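Local coordinates for beta-glycosidase (Bacteroides caccae, PDB 6T2R), which probably acts as an endo-beta-galactosidase of glycoside hydrolase family 16, one of the endo-acting O-glycanases with which gut bacteria initiate mucin breakdown, at residues L31-N36 / D101-H106. Residues are numbered along the deposited sequence; the frame is centred on the assembly and turned at random.
With SO4 (sulfate ion), chain B.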
loop_
_atom_site.group_PDB
_atom_site.type_symbol
_atom_site.label_atom_id
_atom_site.label_comp_id
_atom_site.label_asym_id
_atom_site.label_seq_id
_atom_site.Cartn_x
_atom_site.Cartn_y
_atom_site.Cartn_z
ATOM N N LEU A 31 8.658 17.942 0.118
ATOM C CA LEU A 31 7.828 17.213 1.120
ATOM C C LEU A 31 6.593 18.065 1.413
ATOM O O LEU A 31 6.761 19.163 1.904
ATOM C CB LEU A 31 8.639 16.930 2.394
ATOM C CG LEU A 31 7.902 16.099 3.452
ATOM C CD1 LEU A 31 7.677 14.670 2.976
ATOM C CD2 LEU A 31 8.670 16.079 4.755
ATOM N N VAL A 32 5.408 17.615 1.005
ATOM C CA VAL A 32 4.111 18.345 1.181
ATOM C C VAL A 32 3.376 17.749 2.400
ATOM O O VAL A 32 2.543 18.458 2.967
ATOM C CB VAL A 32 3.211 18.297 -0.076
ATOM C CG1 VAL A 32 3.848 19.020 -1.265
ATOM C CG2 VAL A 32 2.792 16.859 -0.459
ATOM N N TRP A 33 3.676 16.504 2.807
ATOM C CA TRP A 33 3.003 15.844 3.953
ATOM C C TRP A 33 3.812 14.641 4.437
ATOM O O TRP A 33 4.434 13.955 3.601
ATOM C CB TRP A 33 1.581 15.456 3.551
ATOM C CG TRP A 33 0.836 14.795 4.663
ATOM C CD1 TRP A 33 0.166 15.410 5.683
ATOM C CD2 TRP A 33 0.730 13.386 4.917
ATOM N NE1 TRP A 33 -0.366 14.476 6.546
ATOM C CE2 TRP A 33 -0.028 13.226 6.108
ATOM C CE3 TRP A 33 1.211 12.248 4.279
ATOM C CZ2 TRP A 33 -0.360 11.976 6.620
ATOM C CZ3 TRP A 33 0.878 11.017 4.782
ATOM C CH2 TRP A 33 0.115 10.876 5.941
ATOM N N GLU A 34 3.834 14.428 5.753
ATOM C CA GLU A 34 4.440 13.234 6.348
ATOM C C GLU A 34 3.652 12.801 7.591
ATOM O O GLU A 34 2.988 13.607 8.226
ATOM C CB GLU A 34 5.921 13.497 6.629
ATOM C CG GLU A 34 6.194 14.364 7.852
ATOM C CD GLU A 34 7.669 14.661 8.062
ATOM O OE1 GLU A 34 8.513 13.788 7.787
ATOM O OE2 GLU A 34 7.963 15.782 8.448
ATOM N N ASP A 35 3.777 11.531 7.925
ATOM C CA ASP A 35 3.369 10.997 9.237
ATOM C C ASP A 35 4.528 10.162 9.798
ATOM O O ASP A 35 4.899 9.175 9.143
ATOM C CB ASP A 35 2.071 10.219 9.080
ATOM C CG ASP A 35 1.429 9.933 10.415
ATOM O OD1 ASP A 35 2.169 10.009 11.403
ATOM O OD2 ASP A 35 0.192 9.641 10.440
ATOM N N ASN A 36 5.059 10.539 10.974
ATOM C CA ASN A 36 6.149 9.812 11.680
ATOM C C ASN A 36 5.608 8.924 12.794
ATOM O O ASN A 36 6.449 8.383 13.556
ATOM C CB ASN A 36 7.193 10.756 12.262
ATOM C CG ASN A 36 8.100 11.239 11.159
ATOM O OD1 ASN A 36 8.730 10.436 10.471
ATOM N ND2 ASN A 36 8.104 12.539 10.946
ATOM N N ASP A 101 -11.585 8.697 2.993
ATOM C CA ASP A 101 -12.516 9.737 3.483
ATOM C C ASP A 101 -11.756 10.732 4.355
ATOM O O ASP A 101 -12.429 11.623 4.834
ATOM C CB ASP A 101 -13.716 9.128 4.220
ATOM C CG ASP A 101 -14.612 8.249 3.332
ATOM O OD1 ASP A 101 -14.919 8.682 2.212
ATOM O OD2 ASP A 101 -14.956 7.105 3.732
ATOM N N LYS A 102 -10.429 10.620 4.524
ATOM C CA LYS A 102 -9.665 11.549 5.414
ATOM C C LYS A 102 -8.494 12.234 4.704
ATOM O O LYS A 102 -8.302 13.424 4.950
ATOM C CB LYS A 102 -9.153 10.803 6.650
ATOM C CG LYS A 102 -10.256 10.375 7.607
ATOM C CD LYS A 102 -9.811 9.645 8.871
ATOM C CE LYS A 102 -10.983 9.531 9.821
ATOM N NZ LYS A 102 -10.652 8.661 10.953
ATOM N N ARG A 103 -7.649 11.518 3.959
ATOM C CA ARG A 103 -6.569 12.202 3.227
ATOM C C ARG A 103 -6.438 11.626 1.806
ATOM O O ARG A 103 -6.259 10.395 1.631
ATOM C CB ARG A 103 -5.246 12.155 3.994
ATOM C CG ARG A 103 -4.124 12.723 3.129
ATOM C CD ARG A 103 -2.872 13.005 3.907
ATOM N NE ARG A 103 -3.116 14.148 4.762
ATOM C CZ ARG A 103 -2.865 15.416 4.438
ATOM N NH1 ARG A 103 -2.336 15.708 3.263
ATOM N NH2 ARG A 103 -3.136 16.390 5.298
ATOM N N ALA A 104 -6.466 12.513 0.835
ATOM C CA ALA A 104 -6.338 12.201 -0.603
ATOM C C ALA A 104 -4.902 12.488 -1.030
ATOM O O ALA A 104 -4.407 13.537 -0.681
ATOM C CB ALA A 104 -7.321 13.038 -1.384
ATOM N N PHE A 105 -4.288 11.598 -1.793
ATOM C CA PHE A 105 -3.000 11.867 -2.458
ATOM C C PHE A 105 -3.275 12.197 -3.925
ATOM O O PHE A 105 -3.928 11.369 -4.573
ATOM C CB PHE A 105 -2.089 10.670 -2.250
ATOM C CG PHE A 105 -1.839 10.417 -0.787
ATOM C CD1 PHE A 105 -2.766 9.733 -0.020
ATOM C CD2 PHE A 105 -0.689 10.886 -0.175
ATOM C CE1 PHE A 105 -2.569 9.536 1.335
ATOM C CE2 PHE A 105 -0.460 10.640 1.171
ATOM C CZ PHE A 105 -1.419 9.992 1.925
ATOM N N HIS A 106 -2.857 13.387 -4.375
ATOM C CA HIS A 106 -2.944 13.870 -5.776
ATOM C C HIS A 106 -1.599 13.607 -6.443
ATOM O O HIS A 106 -0.725 14.485 -6.399
ATOM C CB HIS A 106 -3.332 15.363 -5.804
ATOM C CG HIS A 106 -4.649 15.626 -5.154
ATOM N ND1 HIS A 106 -4.800 15.725 -3.750
ATOM C CD2 HIS A 106 -5.878 15.761 -5.677
ATOM C CE1 HIS A 106 -6.069 15.920 -3.469
ATOM N NE2 HIS A 106 -6.749 15.931 -4.626
HETATM S S SO4 B . -1.297 16.474 -2.211
HETATM O O1 SO4 B . -1.293 15.093 -2.691
HETATM O O2 SO4 B . -0.971 16.499 -0.795
HETATM O O3 SO4 B . -2.602 17.021 -2.403
HETATM O O4 SO4 B . -0.299 17.230 -2.928
#
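O1 of a sulfate ion, lodged between His106 and Val32, accepts a nearly straight hydrogen bond of 2.9 Å from the backbone N of His106. The imidazole of the same residue gives a more bent bond, ND1 to sulfate O3 at 2.9 Å; histidine suits the place by setting a ring N-H beside its backbone N-H. His260 NE2 and Gln262 NE2 add further bonds, while Val32 borders the ion with an apolar methyl, CG2 lying 3.8 Å from sulfate O2. That O2 of the sulfate, probably from the crystallisation liquor, lies at the edge of the Arg103 guanidinium, near its plane but too far for a hydrogen bond. Arg103 itself lies flat on the Trp33 indole, its plane 12° from the ring's. Its CZ comes 3.3 Å from Trp33 CD1, above the five-membered ring, giving a cation-pi contact. Trp33 NE1 and Arg103 NE come within 3.3 Å, but both are donors stacked one over the other, so no hydrogen bond forms. A turn at chi3 (-71°) carries the guanidinium across the indole, leaving Arg103 CD over the six-membered ring in a CH-pi contact. Tryptophan's two-ring face is wide enough for arginine's planar cation and the adjoining CD methylene. The platform belongs to strand 29-35, which pairs antiparallel with strand 251-263 of the family 16 beta-sandwich; there Val32 and Trp33 together face His260 in a classic beta bulge. Buried Phe105 approaches the indole from Arg103's side, its apolar C-H edge toward the CZ3 rim in an offset edge-to-face pair, planes at 76°. Its CZ lies 3.8 Å from Trp33 CZ3, and His260 meets the same phenyl ring edge-to-face.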